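Local coordinates for putative glycosyltransferase (GalT1) (Streptococcus parasanguinis FW213, PDB 5HEA), which probably transfers a sugar from a nucleotide-sugar donor to an acceptor, the deposited chain being a C-terminal piece with a GT-A-type family 2 glycosyltransferase domain, at residues H104-A108 / T206-E210; N120-E126 / G211-Q217. Residues are numbered along the deposited sequence.

Interaction 1 (H104-A108 / T206-E210); sequences HLYRA and TFINE
This is a helix-on-sheet contact: helix 101-110 lies over strand 204-217 and packs on it through one side. The closest approach of the segment axes is 9.1 Å. Their N-to-C directions differ by 142°, so helix and strand run roughly antiparallel, with A108 and T206 nearest in register (CA-CA 6.4 Å). The helix is regular, with A108 N bonded to H104 O at 3.1 Å. T206 to I208 are extended; N209 (phi/psi -82/66) is the centre of an inverse gamma turn, and E210 is extended again. T206, I208 and E210 point toward the helix. I208 (chi1 p, chi2 t) is central. I208 CD1 lies 4.2 Å from L105 CD2, and I208 CG2 lies 4.1 Å from A108 CB. Such layering of a helix on a sheet is expected of the alpha/beta GT-A glycosyltransferase fold, to which the family belongs. A108 CB also meets T206 CG2 at 4.0 Å; the T206 hydroxyl bonds to S114 and N144. At the other end H104 (chi1 m) donates from ND1 to E210 OE1 at 3.1 Å and to E210 OE2 at 3.0 Å. E210 reaches it with chi1 p and chi2 t, and also bonds S212. The H104 ring stacks on F100.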
loop_
_atom_site.group_PDB
_atom_site.type_symbol
_atom_site.label_atom_id
_atom_site.label_comp_id
_atom_site.label_asym_id
_atom_site.label_seq_id
_atom_site.Cartn_x
_atom_site.Cartn_y
_atom_site.Cartn_z
ATOM N N HIS A 104 49.062 -6.034 9.303
ATOM C CA HIS A 104 49.102 -6.010 10.765
ATOM C C HIS A 104 48.005 -6.832 11.433
ATOM O O HIS A 104 48.267 -7.503 12.426
ATOM C CB HIS A 104 49.106 -4.573 11.295
ATOM C CG HIS A 104 50.419 -3.880 11.117
ATOM N ND1 HIS A 104 50.782 -2.765 11.844
ATOM C CD2 HIS A 104 51.470 -4.161 10.309
ATOM C CE1 HIS A 104 51.997 -2.386 11.485
ATOM N NE2 HIS A 104 52.437 -3.217 10.558
ATOM N N LEU A 105 46.784 -6.770 10.894
ATOM C CA LEU A 105 45.674 -7.601 11.361
ATOM C C LEU A 105 45.967 -9.074 11.121
ATOM O O LEU A 105 45.698 -9.924 11.979
ATOM C CB LEU A 105 44.364 -7.230 10.634
ATOM C CG LEU A 105 43.667 -5.953 11.102
ATOM C CD1 LEU A 105 42.447 -5.650 10.235
ATOM C CD2 LEU A 105 43.277 -6.076 12.580
ATOM N N TYR A 106 46.505 -9.376 9.942
ATOM C CA TYR A 106 46.804 -10.756 9.580
ATOM C C TYR A 106 47.848 -11.349 10.529
ATOM O O TYR A 106 47.622 -12.391 11.130
ATOM C CB TYR A 106 47.272 -10.869 8.126
ATOM C CG TYR A 106 47.578 -12.301 7.710
ATOM C CD1 TYR A 106 46.557 -13.164 7.330
ATOM C CD2 TYR A 106 48.884 -12.792 7.721
ATOM C CE1 TYR A 106 46.826 -14.476 6.960
ATOM C CE2 TYR A 106 49.162 -14.111 7.347
ATOM C CZ TYR A 106 48.129 -14.942 6.970
ATOM O OH TYR A 106 48.381 -16.244 6.600
ATOM N N ARG A 107 48.983 -10.666 10.670
ATOM C CA ARG A 107 50.031 -11.117 11.591
ATOM C C ARG A 107 49.529 -11.300 13.023
ATOM O O ARG A 107 49.873 -12.274 13.695
ATOM C CB ARG A 107 51.187 -10.125 11.591
ATOM C CG ARG A 107 51.956 -10.136 10.300
ATOM C CD ARG A 107 53.402 -10.528 10.540
ATOM N NE ARG A 107 54.018 -10.998 9.304
ATOM C CZ ARG A 107 54.392 -10.197 8.315
ATOM N NH1 ARG A 107 54.222 -8.886 8.428
ATOM N NH2 ARG A 107 54.939 -10.704 7.217
ATOM N N ALA A 108 48.708 -10.361 13.487
ATOM C CA ALA A 108 48.238 -10.390 14.868
ATOM C C ALA A 108 47.358 -11.617 15.108
ATOM O O ALA A 108 47.361 -12.196 16.187
ATOM C CB ALA A 108 47.484 -9.100 15.203
ATOM N N THR A 206 42.779 -11.205 19.446
ATOM C CA THR A 206 43.957 -10.358 19.602
ATOM C C THR A 206 43.621 -8.913 19.239
ATOM O O THR A 206 43.097 -8.640 18.157
ATOM C CB THR A 206 45.128 -10.847 18.734
ATOM O OG1 THR A 206 45.485 -12.180 19.125
ATOM C CG2 THR A 206 46.342 -9.928 18.904
ATOM N N PHE A 207 43.909 -7.992 20.156
ATOM C CA PHE A 207 43.684 -6.571 19.912
ATOM C C PHE A 207 45.002 -5.853 19.678
ATOM O O PHE A 207 45.948 -6.028 20.456
ATOM C CB PHE A 207 42.953 -5.928 21.100
ATOM C CG PHE A 207 42.679 -4.454 20.914
ATOM C CD1 PHE A 207 41.741 -4.024 19.987
ATOM C CD2 PHE A 207 43.351 -3.508 21.662
ATOM C CE1 PHE A 207 41.485 -2.686 19.813
ATOM C CE2 PHE A 207 43.108 -2.154 21.485
ATOM C CZ PHE A 207 42.172 -1.745 20.564
ATOM N N ILE A 208 45.076 -5.052 18.612
ATOM C CA ILE A 208 46.222 -4.150 18.437
ATOM C C ILE A 208 45.766 -2.698 18.522
ATOM O O ILE A 208 44.926 -2.255 17.726
ATOM C CB ILE A 208 47.018 -4.400 17.120
ATOM C CG1 ILE A 208 46.086 -4.706 15.964
ATOM C CG2 ILE A 208 47.975 -5.570 17.282
ATOM C CD1 ILE A 208 46.799 -4.961 14.656
ATOM N N ASN A 209 46.304 -1.967 19.498
ATOM C CA ASN A 209 45.908 -0.584 19.715
ATOM C C ASN A 209 46.634 0.380 18.791
ATOM O O ASN A 209 47.439 1.198 19.234
ATOM C CB ASN A 209 46.103 -0.144 21.168
ATOM C CG ASN A 209 45.275 1.089 21.509
ATOM O OD1 ASN A 209 44.145 1.220 21.040
ATOM N ND2 ASN A 209 45.840 2.008 22.297
ATOM N N GLU A 210 46.344 0.265 17.502
ATOM C CA GLU A 210 46.857 1.202 16.513
ATOM C C GLU A 210 45.676 1.709 15.685
ATOM O O GLU A 210 44.770 0.941 15.341
ATOM C CB GLU A 210 47.898 0.527 15.614
ATOM C CG GLU A 210 47.391 -0.718 14.896
ATOM C CD GLU A 210 48.453 -1.361 14.005
ATOM O OE1 GLU A 210 49.537 -1.708 14.527
ATOM O OE2 GLU A 210 48.197 -1.521 12.787
#

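Interaction 2 (N120-E126 / G211-Q217)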
loop_
_atom_site.group_PDB
_atom_site.type_symbol
_atom_site.label_atom_id
_atom_site.label_comp_id
_atom_site.label_asym_id
_atom_site.label_seq_id
_atom_site.Cartn_x
_atom_site.Cartn_y
_atom_site.Cartn_z
ATOM N N ASN A 120 42.310 -0.566 16.107
ATOM C CA ASN A 120 41.543 0.601 16.500
ATOM C C ASN A 120 41.396 1.514 15.287
ATOM O O ASN A 120 41.767 1.144 14.162
ATOM C CB ASN A 120 42.257 1.318 17.659
ATOM C CG ASN A 120 41.292 1.995 18.616
ATOM O OD1 ASN A 120 40.246 2.505 18.213
ATOM N ND2 ASN A 120 41.637 1.994 19.895
ATOM N N PHE A 121 40.851 2.703 15.494
ATOM C CA PHE A 121 40.739 3.645 14.382
ATOM C C PHE A 121 41.061 5.059 14.832
ATOM O O PHE A 121 40.873 5.410 15.996
ATOM C CB PHE A 121 39.330 3.593 13.748
ATOM C CG PHE A 121 38.231 4.018 14.673
ATOM C CD1 PHE A 121 37.849 5.350 14.756
ATOM C CD2 PHE A 121 37.586 3.093 15.472
ATOM C CE1 PHE A 121 36.841 5.744 15.616
ATOM C CE2 PHE A 121 36.582 3.483 16.338
ATOM C CZ PHE A 121 36.207 4.804 16.410
ATOM N N ASN A 122 41.557 5.867 13.906
ATOM C CA ASN A 122 41.674 7.296 14.136
ATOM C C ASN A 122 40.619 7.906 13.235
ATOM O O ASN A 122 39.965 7.186 12.485
ATOM C CB ASN A 122 43.088 7.795 13.812
ATOM C CG ASN A 122 44.041 7.636 14.983
ATOM O OD1 ASN A 122 43.633 7.758 16.133
ATOM N ND2 ASN A 122 45.309 7.353 14.698
ATOM N N SER A 123 40.419 9.209 13.312
ATOM C CA SER A 123 39.370 9.819 12.504
ATOM C C SER A 123 39.906 10.885 11.550
ATOM O O SER A 123 41.001 11.422 11.744
ATOM C CB SER A 123 38.253 10.376 13.389
ATOM O OG SER A 123 38.774 11.276 14.340
ATOM N N PHE A 124 39.132 11.144 10.499
ATOM C CA PHE A 124 39.407 12.221 9.562
ATOM C C PHE A 124 38.165 13.093 9.471
ATOM O O PHE A 124 37.089 12.611 9.128
ATOM C CB PHE A 124 39.764 11.677 8.182
ATOM C CG PHE A 124 40.160 12.742 7.190
ATOM C CD1 PHE A 124 41.374 13.404 7.312
ATOM C CD2 PHE A 124 39.318 13.082 6.137
ATOM C CE1 PHE A 124 41.747 14.384 6.398
ATOM C CE2 PHE A 124 39.687 14.058 5.215
ATOM C CZ PHE A 124 40.901 14.708 5.345
ATOM N N ASN A 125 38.325 14.372 9.808
ATOM C CA ASN A 125 37.238 15.344 9.808
ATOM C C ASN A 125 37.128 15.905 8.397
ATOM O O ASN A 125 37.990 16.666 7.990
ATOM C CB ASN A 125 37.580 16.462 10.808
ATOM C CG ASN A 125 36.519 17.576 10.878
ATOM O OD1 ASN A 125 35.831 17.884 9.906
ATOM N ND2 ASN A 125 36.408 18.195 12.045
ATOM N N GLU A 126 36.080 15.528 7.660
ATOM C CA GLU A 126 35.913 15.968 6.266
ATOM C C GLU A 126 35.670 17.468 6.136
ATOM O O GLU A 126 36.089 18.097 5.154
ATOM C CB GLU A 126 34.749 15.237 5.599
ATOM C CG GLU A 126 34.932 13.734 5.477
ATOM C CD GLU A 126 35.934 13.337 4.406
ATOM O OE1 GLU A 126 36.325 14.191 3.573
ATOM O OE2 GLU A 126 36.329 12.157 4.399
ATOM N N GLY A 211 45.669 3.003 15.386
ATOM C CA GLY A 211 44.599 3.583 14.589
ATOM C C GLY A 211 44.952 3.529 13.112
ATOM O O GLY A 211 45.240 4.553 12.506
ATOM N N SER A 212 44.939 2.331 12.534
ATOM C CA SER A 212 45.367 2.137 11.151
ATOM C C SER A 212 44.200 2.257 10.180
ATOM O O SER A 212 44.383 2.321 8.959
ATOM C CB SER A 212 46.023 0.772 11.000
ATOM O OG SER A 212 47.183 0.706 11.810
ATOM N N TYR A 213 43.002 2.273 10.743
ATOM C CA TYR A 213 41.780 2.511 9.976
ATOM C C TYR A 213 41.353 3.951 10.246
ATOM O O TYR A 213 41.408 4.408 11.395
ATOM C CB TYR A 213 40.699 1.538 10.449
ATOM C CG TYR A 213 39.393 1.564 9.657
ATOM C CD1 TYR A 213 38.416 2.521 9.920
ATOM C CD2 TYR A 213 39.132 0.606 8.681
ATOM C CE1 TYR A 213 37.197 2.538 9.214
ATOM C CE2 TYR A 213 37.929 0.616 7.956
ATOM C CZ TYR A 213 36.968 1.585 8.231
ATOM O OH TYR A 213 35.770 1.598 7.535
ATOM N N TYR A 214 40.943 4.665 9.197
ATOM C CA TYR A 214 40.483 6.047 9.336
ATOM C C TYR A 214 38.980 6.194 9.085
ATOM O O TYR A 214 38.477 5.900 7.998
ATOM C CB TYR A 214 41.305 6.992 8.448
ATOM C CG TYR A 214 42.747 7.094 8.919
ATOM C CD1 TYR A 214 43.083 7.890 10.012
ATOM C CD2 TYR A 214 43.760 6.375 8.293
ATOM C CE1 TYR A 214 44.394 7.972 10.463
ATOM C CE2 TYR A 214 45.070 6.446 8.738
ATOM C CZ TYR A 214 45.376 7.246 9.824
ATOM O OH TYR A 214 46.673 7.337 10.275
ATOM N N TYR A 215 38.283 6.636 10.125
ATOM C CA TYR A 215 36.840 6.807 10.117
ATOM C C TYR A 215 36.548 8.231 9.646
ATOM O O TYR A 215 36.926 9.202 10.303
ATOM C CB TYR A 215 36.290 6.589 11.538
ATOM C CG TYR A 215 34.795 6.737 11.673
ATOM C CD1 TYR A 215 34.222 7.962 11.988
ATOM C CD2 TYR A 215 33.952 5.650 11.483
ATOM C CE1 TYR A 215 32.850 8.101 12.111
ATOM C CE2 TYR A 215 32.578 5.778 11.598
ATOM C CZ TYR A 215 32.036 7.004 11.914
ATOM O OH TYR A 215 30.673 7.132 12.033
ATOM N N SER A 216 35.894 8.348 8.495
ATOM C CA SER A 216 35.519 9.643 7.952
ATOM C C SER A 216 34.358 10.236 8.737
ATOM O O SER A 216 33.290 9.636 8.833
ATOM C CB SER A 216 35.121 9.495 6.489
ATOM O OG SER A 216 34.440 10.644 6.037
ATOM N N GLN A 217 34.570 11.424 9.289
ATOM C CA GLN A 217 33.576 12.065 10.138
ATOM C C GLN A 217 33.113 13.378 9.497
ATOM O O GLN A 217 33.941 14.209 9.127
ATOM C CB GLN A 217 34.217 12.330 11.496
ATOM C CG GLN A 217 33.343 12.992 12.513
ATOM C CD GLN A 217 34.146 13.458 13.709
ATOM O OE1 GLN A 217 35.290 13.900 13.566
ATOM N NE2 GLN A 217 33.558 13.358 14.898
HETATM O O HOH W 1 46.787 6.470 12.853
#
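Two strands pair side by side here in parallel, and the backbone bonding is regular from N122 onward. N122 N donates to Y213 O at 2.9 Å. Y215 N returns a bond to N122 O at 2.9 Å. F124 N then donates to Y215 O at 2.9 Å, Q217 N to F124 O at 2.8 Å, and E126 N to Q217 O at 2.9 Å. These bonds satisfy both the NH and the CO of N122 and of F124. The S123 backbone bonds to L132 on its other side.

Before N122 the pairing is loose. The chain turns a corner at Y213, and S212 and Y214 bond by their backbones to E98 and F96. A water bridges the side chains of N122 and Y214 and the G211 carbonyl: it lies 2.5 Å from both N122 ND2 and G211 O and 2.7 Å from Y214 OH. It accepts from N122 and donates to the other two. G211 has no side chain, and a CB there would clash with N122 ND2. N122 OD1 takes the NH of I135, and Y214 OH bonds E98.

On the face opposite N122 and Y214, F121 CD1 packs 3.8 Å from Y215 CB and F121 CB lies 4.1 Å from Y213 CD1. The Y213 hydroxyl is bonded to D95 and D92. At the far end S216 OG donates to E126 OE2 at 2.9 Å, and that carboxylate also forms a salt bridge with R22 of helix 20-28. Strand 204-217 thus joins strand 116-125 as a parallel neighbour in the mixed beta-sheet of a GT-A-type glycosyltransferase domain.

How the interactions relate
Both contacts use strand 204-217, at successive parts of its length. Interaction 1 covers one side of it with helix 101-110. Interaction 2 sets it beside strand 116-125, the next strand in the chain after that helix. Their centres are 16 Å apart, but they meet at N120, which probably bonds through its backbone N to E210 O (3.0 Å) and through ND2 to N209 OD1 (2.9 Å). Interaction 1 is the more buried, and side chains make it: an apolar patch with a His-carboxylate bond at one end. Interaction 2 is only partly buried and rests on backbone hydrogen bonds, with a water bridging N122, G211 and Y214. No other subunit touches either contact.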